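Enterotoxin SEN variant (Staphylococcus aureus, PDB 6KRY) probably acts as a superantigen of the staphylococcal and streptococcal toxin family, pairing an OB-fold domain with a beta-grasp domain. Local coordinates at residues N74-G78 against K79-I83; G106-Y110 against D111-L115; A142-V146 against Q147-T151. All blocks are in the same frame, centred on the assembly; numbering follows the deposited sequence.

Contact 1: residues N74-G78 against K79-I83; sequences NQFKG and KNIDI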
# COMPACT_ATOMS: atom_id res chain seq x y z
N ASN A 74 18.38 -5.94 -5.62
CA ASN A 74 19.19 -7.12 -5.95
C ASN A 74 18.46 -8.42 -5.61
O ASN A 74 18.63 -9.39 -6.30
CB ASN A 74 20.56 -7.03 -5.27
CG ASN A 74 21.44 -6.03 -5.97
OD1 ASN A 74 21.15 -5.62 -7.09
ND2 ASN A 74 22.52 -5.61 -5.34
N GLN A 75 17.63 -8.41 -4.57
CA GLN A 75 16.85 -9.59 -4.19
C GLN A 75 15.82 -9.93 -5.27
O GLN A 75 15.44 -11.11 -5.41
CB GLN A 75 16.07 -9.34 -2.90
CG GLN A 75 16.93 -9.19 -1.66
CD GLN A 75 16.03 -9.12 -0.45
OE1 GLN A 75 14.90 -9.61 -0.49
NE2 GLN A 75 16.53 -8.50 0.61
N PHE A 76 15.31 -8.92 -5.98
CA PHE A 76 14.19 -9.11 -6.88
C PHE A 76 14.53 -8.93 -8.37
O PHE A 76 13.76 -9.46 -9.21
CB PHE A 76 13.05 -8.18 -6.49
CG PHE A 76 12.57 -8.44 -5.09
CD1 PHE A 76 12.00 -9.66 -4.76
CD2 PHE A 76 12.69 -7.47 -4.11
CE1 PHE A 76 11.59 -9.91 -3.45
CE2 PHE A 76 12.25 -7.71 -2.81
CZ PHE A 76 11.69 -8.93 -2.49
N LYS A 77 15.66 -8.29 -8.74
CA LYS A 77 15.89 -8.02 -10.16
C LYS A 77 16.05 -9.34 -10.93
O LYS A 77 16.80 -10.25 -10.52
CB LYS A 77 17.04 -7.02 -10.38
CG LYS A 77 18.44 -7.47 -10.02
CD LYS A 77 19.48 -6.53 -10.64
CE LYS A 77 20.86 -7.15 -10.77
NZ LYS A 77 21.76 -6.71 -9.67
N GLY A 78 15.30 -9.47 -12.02
CA GLY A 78 15.41 -10.63 -12.92
C GLY A 78 14.87 -11.93 -12.33
O GLY A 78 15.16 -13.00 -12.87
N LYS A 79 14.08 -11.86 -11.24
CA LYS A 79 13.38 -13.00 -10.69
C LYS A 79 11.90 -12.88 -11.02
O LYS A 79 11.38 -11.78 -11.21
CB LYS A 79 13.61 -13.08 -9.18
CG LYS A 79 15.08 -13.16 -8.77
CD LYS A 79 15.35 -14.00 -7.55
CE LYS A 79 16.77 -13.90 -7.01
NZ LYS A 79 17.78 -13.80 -8.10
N ASN A 80 11.18 -14.01 -11.02
CA ASN A 80 9.73 -13.97 -11.17
C ASN A 80 9.12 -13.36 -9.91
O ASN A 80 9.38 -13.86 -8.83
CB ASN A 80 9.15 -15.35 -11.44
CG ASN A 80 9.70 -16.06 -12.66
OD1 ASN A 80 9.84 -17.29 -12.63
ND2 ASN A 80 10.06 -15.35 -13.71
N ILE A 81 8.31 -12.30 -10.06
CA ILE A 81 7.77 -11.55 -8.95
C ILE A 81 6.27 -11.28 -9.18
O ILE A 81 5.78 -11.24 -10.30
CB ILE A 81 8.57 -10.24 -8.72
CG1 ILE A 81 8.66 -9.37 -9.98
CG2 ILE A 81 9.96 -10.50 -8.19
CD1 ILE A 81 9.25 -7.98 -9.69
N ASP A 82 5.58 -11.06 -8.06
CA ASP A 82 4.25 -10.44 -8.01
C ASP A 82 4.41 -9.01 -7.49
O ASP A 82 5.33 -8.70 -6.74
CB ASP A 82 3.27 -11.19 -7.10
CG ASP A 82 2.98 -12.62 -7.53
OD1 ASP A 82 2.98 -12.89 -8.76
OD2 ASP A 82 2.80 -13.46 -6.62
N ILE A 83 3.49 -8.14 -7.93
CA ILE A 83 3.56 -6.77 -7.55
C ILE A 83 2.17 -6.29 -7.16
O ILE A 83 1.23 -6.45 -7.93
CB ILE A 83 4.14 -5.90 -8.69
CG1 ILE A 83 5.47 -6.42 -9.23
CG2 ILE A 83 4.27 -4.47 -8.21
CD1 ILE A 83 5.40 -7.02 -10.60
O HOH W 1 18.11 -11.06 -8.40
O HOH W 2 12.11 -9.19 -11.49

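Contact 2: residues G106-Y110 against D111-L115; sequences GVTIY and DGNQL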
# COMPACT_ATOMS: atom_id res chain seq x y z
N GLY A 106 6.17 -3.22 -2.75
CA GLY A 106 5.02 -3.99 -3.22
C GLY A 106 5.39 -5.31 -3.90
O GLY A 106 4.54 -5.93 -4.49
N VAL A 107 6.63 -5.79 -3.73
CA VAL A 107 7.15 -6.92 -4.48
C VAL A 107 7.37 -8.15 -3.58
O VAL A 107 7.92 -8.08 -2.50
CB VAL A 107 8.44 -6.53 -5.22
CG1 VAL A 107 9.17 -7.72 -5.84
CG2 VAL A 107 8.09 -5.52 -6.30
N THR A 108 6.91 -9.29 -4.11
CA THR A 108 7.15 -10.60 -3.52
C THR A 108 7.64 -11.53 -4.64
O THR A 108 7.17 -11.44 -5.78
CB THR A 108 5.90 -11.17 -2.83
OG1 THR A 108 4.80 -11.07 -3.74
CG2 THR A 108 5.63 -10.44 -1.53
N ILE A 109 8.54 -12.44 -4.28
CA ILE A 109 8.93 -13.58 -5.15
C ILE A 109 7.66 -14.37 -5.48
O ILE A 109 6.81 -14.60 -4.61
CB ILE A 109 10.02 -14.42 -4.43
CG1 ILE A 109 11.37 -13.68 -4.33
CG2 ILE A 109 10.17 -15.80 -5.07
CD1 ILE A 109 12.05 -13.42 -5.64
N TYR A 110 7.49 -14.73 -6.76
CA TYR A 110 6.34 -15.41 -7.23
C TYR A 110 6.43 -16.90 -6.88
O TYR A 110 5.48 -17.44 -6.37
CB TYR A 110 6.18 -15.24 -8.74
CG TYR A 110 5.20 -16.20 -9.36
CD1 TYR A 110 3.84 -15.97 -9.29
CD2 TYR A 110 5.65 -17.33 -10.03
CE1 TYR A 110 2.94 -16.84 -9.88
CE2 TYR A 110 4.75 -18.24 -10.59
CZ TYR A 110 3.40 -17.97 -10.54
OH TYR A 110 2.52 -18.86 -11.09
N ASP A 111 7.59 -17.53 -7.20
CA ASP A 111 7.75 -18.98 -7.16
C ASP A 111 7.63 -19.44 -5.70
O ASP A 111 8.34 -18.94 -4.86
CB ASP A 111 9.11 -19.42 -7.74
CG ASP A 111 9.13 -19.14 -9.23
OD1 ASP A 111 8.28 -19.73 -9.95
OD2 ASP A 111 9.89 -18.25 -9.65
N GLY A 112 6.75 -20.42 -5.45
CA GLY A 112 6.65 -21.04 -4.15
C GLY A 112 5.81 -20.24 -3.17
O GLY A 112 5.71 -20.63 -2.00
N ASN A 113 5.24 -19.10 -3.61
CA ASN A 113 4.54 -18.20 -2.69
C ASN A 113 3.03 -18.19 -2.96
O ASN A 113 2.26 -17.50 -2.24
CB ASN A 113 5.04 -16.76 -2.82
CG ASN A 113 4.65 -15.89 -1.64
OD1 ASN A 113 4.81 -16.31 -0.48
ND2 ASN A 113 4.18 -14.68 -1.93
N GLN A 114 2.58 -19.00 -3.92
CA GLN A 114 1.19 -18.95 -4.30
C GLN A 114 0.35 -19.93 -3.48
O GLN A 114 0.53 -21.14 -3.62
CB GLN A 114 1.06 -19.30 -5.78
CG GLN A 114 2.00 -18.49 -6.68
CD GLN A 114 1.77 -17.01 -6.50
OE1 GLN A 114 0.63 -16.53 -6.59
NE2 GLN A 114 2.85 -16.27 -6.25
N LEU A 115 -0.63 -19.44 -2.70
CA LEU A 115 -1.51 -20.35 -1.90
C LEU A 115 -2.52 -21.09 -2.79
O LEU A 115 -2.93 -20.64 -3.86
CB LEU A 115 -2.23 -19.55 -0.83
CG LEU A 115 -1.31 -18.85 0.16
CD1 LEU A 115 -2.11 -17.91 1.00
CD2 LEU A 115 -0.57 -19.88 1.03
O HOH W 3 4.33 -13.48 -4.50

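Contact 3: residues A142-V146 against Q147-T151; sequences AKVTV and QELDT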
# COMPACT_ATOMS: atom_id res chain seq x y z
N ALA A 142 1.58 -16.29 0.45
CA ALA A 142 2.03 -16.78 1.77
C ALA A 142 2.79 -15.66 2.50
O ALA A 142 2.52 -15.37 3.65
CB ALA A 142 2.87 -18.03 1.64
N LYS A 143 3.73 -15.04 1.78
CA LYS A 143 4.39 -13.81 2.12
C LYS A 143 3.71 -12.68 1.35
O LYS A 143 3.64 -12.76 0.13
CB LYS A 143 5.87 -13.82 1.71
CG LYS A 143 6.76 -14.74 2.51
CD LYS A 143 8.22 -14.49 2.25
CE LYS A 143 9.04 -15.47 3.05
NZ LYS A 143 10.49 -15.31 2.83
N VAL A 144 3.30 -11.63 2.07
CA VAL A 144 2.49 -10.54 1.52
C VAL A 144 3.09 -9.22 2.01
O VAL A 144 3.60 -9.15 3.13
CB VAL A 144 1.00 -10.69 1.88
CG1 VAL A 144 0.72 -10.53 3.36
CG2 VAL A 144 0.10 -9.75 1.10
N THR A 145 3.09 -8.20 1.15
CA THR A 145 3.59 -6.91 1.62
C THR A 145 2.55 -6.24 2.53
O THR A 145 1.32 -6.40 2.35
CB THR A 145 3.99 -5.94 0.52
OG1 THR A 145 2.81 -5.60 -0.20
CG2 THR A 145 5.09 -6.52 -0.34
N VAL A 146 3.07 -5.51 3.51
CA VAL A 146 2.22 -4.69 4.32
C VAL A 146 1.44 -3.73 3.41
O VAL A 146 0.25 -3.44 3.64
CB VAL A 146 3.04 -3.99 5.43
CG1 VAL A 146 2.20 -2.99 6.19
CG2 VAL A 146 3.61 -5.01 6.41
N GLN A 147 2.10 -3.21 2.36
CA GLN A 147 1.44 -2.28 1.47
C GLN A 147 0.11 -2.90 0.95
O GLN A 147 -0.91 -2.24 0.89
CB GLN A 147 2.37 -1.88 0.33
CG GLN A 147 1.71 -0.94 -0.66
CD GLN A 147 2.57 -0.45 -1.80
OE1 GLN A 147 2.12 0.39 -2.57
NE2 GLN A 147 3.79 -0.95 -1.93
N GLU A 148 0.16 -4.16 0.53
CA GLU A 148 -1.03 -4.83 -0.01
C GLU A 148 -2.14 -4.87 1.04
O GLU A 148 -3.29 -4.52 0.74
CB GLU A 148 -0.71 -6.23 -0.50
CG GLU A 148 -1.94 -6.98 -0.99
CD GLU A 148 -1.64 -8.27 -1.74
OE1 GLU A 148 -0.47 -8.48 -2.20
OE2 GLU A 148 -2.58 -9.09 -1.82
N LEU A 149 -1.80 -5.28 2.26
CA LEU A 149 -2.79 -5.38 3.37
C LEU A 149 -3.35 -3.99 3.73
O LEU A 149 -4.56 -3.83 3.86
CB LEU A 149 -2.16 -6.03 4.61
CG LEU A 149 -1.56 -7.41 4.41
CD1 LEU A 149 -1.07 -8.00 5.72
CD2 LEU A 149 -2.57 -8.35 3.74
N ASP A 150 -2.45 -3.01 3.93
CA ASP A 150 -2.79 -1.64 4.29
C ASP A 150 -3.72 -1.04 3.24
O ASP A 150 -4.75 -0.44 3.56
CB ASP A 150 -1.51 -0.81 4.46
CG ASP A 150 -1.65 0.51 5.17
OD1 ASP A 150 -2.68 0.72 5.85
OD2 ASP A 150 -0.70 1.32 5.03
N THR A 151 -3.38 -1.20 1.96
CA THR A 151 -4.14 -0.61 0.91
C THR A 151 -5.55 -1.20 0.87
O THR A 151 -6.51 -0.45 0.76
CB THR A 151 -3.47 -0.80 -0.45
OG1 THR A 151 -2.20 -0.17 -0.41
CG2 THR A 151 -4.30 -0.22 -1.56
O HOH W 4 2.06 -7.94 -1.54

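Contact 1: residues N74-G78 against K79-I83
A type II beta turn from Phe76 to Lys79 takes the chain out of helix 70-76 and into strand 81-84 of the OB-fold domain. Lys79 N closes it on Phe76 O at 3.2 Å, with an N-H...O angle of 161°. Gly78, at positive phi (71°), holds the third position of the turn. The aliphatic part of Lys79 then runs back over the end of the helix: with CG beside its own backbone N (chi1 -57°) and the chain bent at chi2 and chi4, CE comes 3.5 Å from Gln75 O. A water there accepts from Lys79 NZ and donates to Asn74 O and Lys77 O; a second water donates to Phe76 O and Lys79 O. On the apolar side, Ile81 CG2 meets Phe76 CD1 at 4.1 Å, approaching the ring obliquely, while Gln75 CB sits over the centre of one ring face. This inner side continues into the barrel, where Phe76 packs on Val107 and Ile109 of strand 100-109, and Ile81 reaches Val107 of the same strand and Ile48 and Leu50 of strand 47-55.

Contact 2: residues G106-Y110 against D111-L115
Tyr110 and Gln114 pack closely at the type II beta turn from Tyr110 to Asn113, which leads from strand 100-109 of the OB-fold domain into strand 114-127. Two donors grip Tyr110 O. Gln114 NE2 lies 2.9 Å from Tyr110 O in the carbonyl plane, on a lone pair, in a nearly straight bond (171°); the turn's own Asn113 N is the second donor, 3.2 Å from Tyr110 O. Tyr110 carries CG anti to its backbone N (chi1 165°), while Gln114 bends at chi2, and the amide comes to rest against the ring with the two planes 23° apart and Gln114 NE2 3.2 Å from Tyr110 CD1. Deeper in, Asn113 CB touches Ile109 O at 3.3 Å, and a water links the same carbonyl with Thr108 OG1 and Asn113 ND2, accepting from both side chains and donating to the carbonyl. The outer side is looser: exposed Asp111 brings OD1 no nearer than 3.6 Å to Tyr110 CD2, its carboxylate steeply inclined to the ring, and Ile109 CG2 lies alongside the Asp111 backbone. Asn113 OD1 accepts from Lys143 N. Gln114 NE2 gives one N-H to the Tyr110 carbonyl and the other to Asp82 OD2; both amides are thus fixed in rotation, and the charge of Asp82 would probably polarise that of Gln114.

Contact 3: residues A142-V146 against Q147-T151
Thr145 caps the N terminus of helix 146-161 as strand 143-145 runs into it, and Val144 fills the angle between the two elements, whose local directions differ by 60°. Thr145 OG1 stands between its own backbone N and carbonyl carbon (chi1 65°), a rotation that turns it back over the first helical turn, where it accepts from Glu148 N at 3.1 Å. The backbone takes over from there: Leu149 N makes a weak bond to Thr145 O, and Asp150 N a short, straight one of 2.7 Å to Val146 O.

The methyls of Val144 divide their work. CG1 packs against the fork of Leu149, 3.9 Å from Leu149 CD1, whereas CG2 touches the carboxylate of Glu148, 3.6 Å from Glu148 OE1. Glu148 is extended from CB outward, with CG anti to the backbone N (chi1 177°), and crosses Val144 at about a right angle. A water donates to Glu148 OE1 at 2.7 Å and accepts from Thr145 N. One turn further on, Thr151 OG1 donates to Gln147 O at 2.8 Å, while Thr151 N reaches Gln147 O from the opposite face of the carbonyl plane.

The polar ends of the helix side chains also find partners elsewhere in the chain. Gln147 bonds Tyr104 O and Leu86 N, joining the helix to the OB-fold side, and Asp150 meets Tyr207 OH and Arg154. Glu148, buried, is balanced by salt bridges to Lys141 and Lys152, with a further hydrogen bond with Thr139 OG1. Two lysines, a hydroxyl and a water round its carboxylate probably keep Glu148 ionised despite its burial.

From the N terminus the three contacts follow in series, and none encloses or crosses another. Contact 1 closes the turn from helix 70-76 to strand 81-84; contact 2 closes the one where strand 100-109 gives way to strand 114-127; contact 3 is the passage from strand 143-145 into helix 146-161. Strands 81-84 and 100-109 are antiparallel neighbours, so contacts 1 and 2 touch, with Asp82 N 2.8 Å from Thr108 O. Contact 2 in turn meets contact 3 where Asn113 O lies 3.0 Å from Ala142 N. Contacts 1 and 3 do not touch; contact 2 links the OB-fold sheet to the strand 143-145 that leads into the helix.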